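PDB 1TW9: glutathione S-transferase 2 from Heligmosomoides polygyrus, which probably catalyses the conjugation of glutathione to electrophilic compounds, releasing a halide anion from halogenated substrates, as a sigma-family glutathione transferase. Local coordinates for residues F135-L140 / P179-H184. Sequence-based numbering, arbitrary orientation.
Unlike the reference sequence in segment 135-140: Leu140 (reference Pro).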
loop_
_atom_site.group_PDB
_atom_site.type_symbol
_atom_site.label_atom_id
_atom_site.label_comp_id
_atom_site.label_asym_id
_atom_site.label_seq_id
_atom_site.Cartn_x
_atom_site.Cartn_y
_atom_site.Cartn_z
ATOM N N PHE A 135 -17.692 4.939 3.413
ATOM C CA PHE A 135 -16.663 4.382 4.337
ATOM C C PHE A 135 -15.874 5.489 5.036
ATOM O O PHE A 135 -15.697 5.450 6.280
ATOM C CB PHE A 135 -15.665 3.469 3.605
ATOM C CG PHE A 135 -16.285 2.225 3.001
ATOM C CD1 PHE A 135 -15.886 1.785 1.744
ATOM C CD2 PHE A 135 -17.249 1.501 3.668
ATOM C CE1 PHE A 135 -16.434 0.645 1.185
ATOM C CE2 PHE A 135 -17.780 0.374 3.125
ATOM C CZ PHE A 135 -17.379 -0.055 1.860
ATOM N N ILE A 136 -15.441 6.465 4.274
ATOM C CA ILE A 136 -14.712 7.643 4.805
ATOM C C ILE A 136 -15.519 8.380 5.859
ATOM O O ILE A 136 -15.007 8.731 6.925
ATOM C CB ILE A 136 -14.295 8.655 3.647
ATOM C CG1 ILE A 136 -13.281 8.056 2.716
ATOM C CG2 ILE A 136 -13.717 10.011 4.255
ATOM C CD1 ILE A 136 -12.128 7.423 3.381
ATOM N N THR A 137 -16.801 8.613 5.583
ATOM C CA THR A 137 -17.713 9.297 6.504
ATOM C C THR A 137 -17.845 8.586 7.862
ATOM O O THR A 137 -17.841 9.221 8.938
ATOM C CB THR A 137 -19.061 9.440 5.842
ATOM O OG1 THR A 137 -18.914 10.311 4.698
ATOM C CG2 THR A 137 -20.010 10.190 6.772
ATOM N N LYS A 138 -17.893 7.262 7.817
ATOM C CA LYS A 138 -17.931 6.444 9.008
ATOM C C LYS A 138 -16.679 6.670 9.870
ATOM O O LYS A 138 -16.816 6.838 11.052
ATOM C CB LYS A 138 -18.118 4.996 8.585
ATOM C CG LYS A 138 -17.914 3.996 9.563
ATOM C CD LYS A 138 -18.261 2.605 8.946
ATOM C CE LYS A 138 -17.071 1.962 8.128
ATOM N NZ LYS A 138 -17.603 0.599 7.695
ATOM N N PHE A 139 -15.500 6.743 9.253
ATOM C CA PHE A 139 -14.291 7.071 9.978
ATOM C C PHE A 139 -14.325 8.509 10.564
ATOM O O PHE A 139 -13.991 8.721 11.742
ATOM C CB PHE A 139 -13.073 6.835 9.077
ATOM C CG PHE A 139 -12.632 5.410 9.052
ATOM C CD1 PHE A 139 -13.268 4.475 8.292
ATOM C CD2 PHE A 139 -11.522 4.992 9.813
ATOM C CE1 PHE A 139 -12.843 3.157 8.226
ATOM C CE2 PHE A 139 -11.118 3.651 9.780
ATOM C CZ PHE A 139 -11.768 2.729 9.009
ATOM N N LEU A 140 -14.731 9.485 9.750
ATOM C CA LEU A 140 -14.858 10.858 10.243
ATOM C C LEU A 140 -15.819 10.947 11.397
ATOM O O LEU A 140 -15.565 11.604 12.444
ATOM C CB LEU A 140 -15.322 11.782 9.138
ATOM C CG LEU A 140 -14.311 11.847 8.021
ATOM C CD1 LEU A 140 -14.800 12.505 6.715
ATOM C CD2 LEU A 140 -13.054 12.596 8.469
ATOM N N PRO A 179 -21.400 15.909 3.652
ATOM C CA PRO A 179 -20.941 17.186 4.224
ATOM C C PRO A 179 -19.704 17.034 5.063
ATOM O O PRO A 179 -18.824 17.939 5.047
ATOM C CB PRO A 179 -22.098 17.648 5.098
ATOM C CG PRO A 179 -23.024 16.425 5.271
ATOM C CD PRO A 179 -22.755 15.511 4.137
ATOM N N GLU A 180 -19.610 15.922 5.772
ATOM C CA GLU A 180 -18.400 15.702 6.637
ATOM C C GLU A 180 -17.127 15.589 5.782
ATOM O O GLU A 180 -16.073 16.078 6.142
ATOM C CB GLU A 180 -18.554 14.458 7.521
ATOM C CG GLU A 180 -19.630 14.516 8.575
ATOM C CD GLU A 180 -21.050 14.234 8.052
ATOM O OE1 GLU A 180 -21.233 13.706 6.887
ATOM O OE2 GLU A 180 -22.011 14.551 8.828
ATOM N N VAL A 181 -17.249 14.949 4.623
ATOM C CA VAL A 181 -16.119 14.805 3.723
ATOM C C VAL A 181 -15.760 16.160 3.168
ATOM O O VAL A 181 -14.598 16.475 3.061
ATOM C CB VAL A 181 -16.416 13.828 2.580
ATOM C CG1 VAL A 181 -15.322 13.879 1.509
ATOM C CG2 VAL A 181 -16.585 12.420 3.081
ATOM N N LYS A 182 -16.756 16.969 2.797
ATOM C CA LYS A 182 -16.448 18.338 2.337
ATOM C C LYS A 182 -15.723 19.148 3.425
ATOM O O LYS A 182 -14.793 19.881 3.104
ATOM C CB LYS A 182 -17.714 19.143 1.946
ATOM C CG LYS A 182 -17.254 20.445 1.235
ATOM C CD LYS A 182 -18.237 21.290 0.655
ATOM C CE LYS A 182 -17.505 22.530 0.016
ATOM N NZ LYS A 182 -18.503 23.317 -0.809
ATOM N N ALA A 183 -16.202 19.067 4.665
ATOM C CA ALA A 183 -15.693 19.805 5.809
ATOM C C ALA A 183 -14.226 19.406 6.013
ATOM O O ALA A 183 -13.337 20.209 6.271
ATOM C CB ALA A 183 -16.500 19.414 7.059
ATOM N N HIS A 184 -13.995 18.118 5.853
ATOM C CA HIS A 184 -12.628 17.558 5.988
ATOM C C HIS A 184 -11.723 18.086 4.889
ATOM O O HIS A 184 -10.628 18.551 5.159
ATOM C CB HIS A 184 -12.658 16.029 6.009
ATOM C CG HIS A 184 -11.318 15.371 5.929
ATOM N ND1 HIS A 184 -10.702 15.072 4.743
ATOM C CD2 HIS A 184 -10.477 14.956 6.910
ATOM C CE1 HIS A 184 -9.531 14.484 5.000
ATOM N NE2 HIS A 184 -9.393 14.377 6.314
HETATM O O HOH W 1 -19.651 13.003 4.661
#
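Leu140, on helix 119-142, reaches across to the N-terminal part of helix 179-189, touching Glu180, Val181 and His184. Its CG stands anti to the carbonyl carbon (chi1 -63°), and from CG the two methyls part toward helix 179-189. CD1 lies 3.8 Å from Glu180 O and also packs on Val181 CA and CG2; CD2 meets the imidazole of His184 obliquely, 3.8 Å from its CD2. His184 NE2 is hydrogen-bonded to Asp157 OD1. One turn earlier, Val181 CG2 fits between Ile136 and Thr137, 3.9 Å from Ile136 CG2 and 3.5 Å from Thr137 OG1. No direct hydrogen bond joins the segments; a water does so instead, donating to Thr137 OG1 and to Glu180 OE1, at 2.8 Å each, and accepting from Val181 N. Thr137 OG1 is also hydrogen-bonded to Leu133 O within its own helix. The other carboxylate oxygen of Glu180, OE2, forms a salt bridge with Lys141. The segment axes cross at 72° and approach to 9.3 Å. Leu148, from a loop, packs on both Ile136 and Leu140. This steep, largely apolar helix crossing belongs to the all-helical C-terminal domain of the glutathione transferase fold.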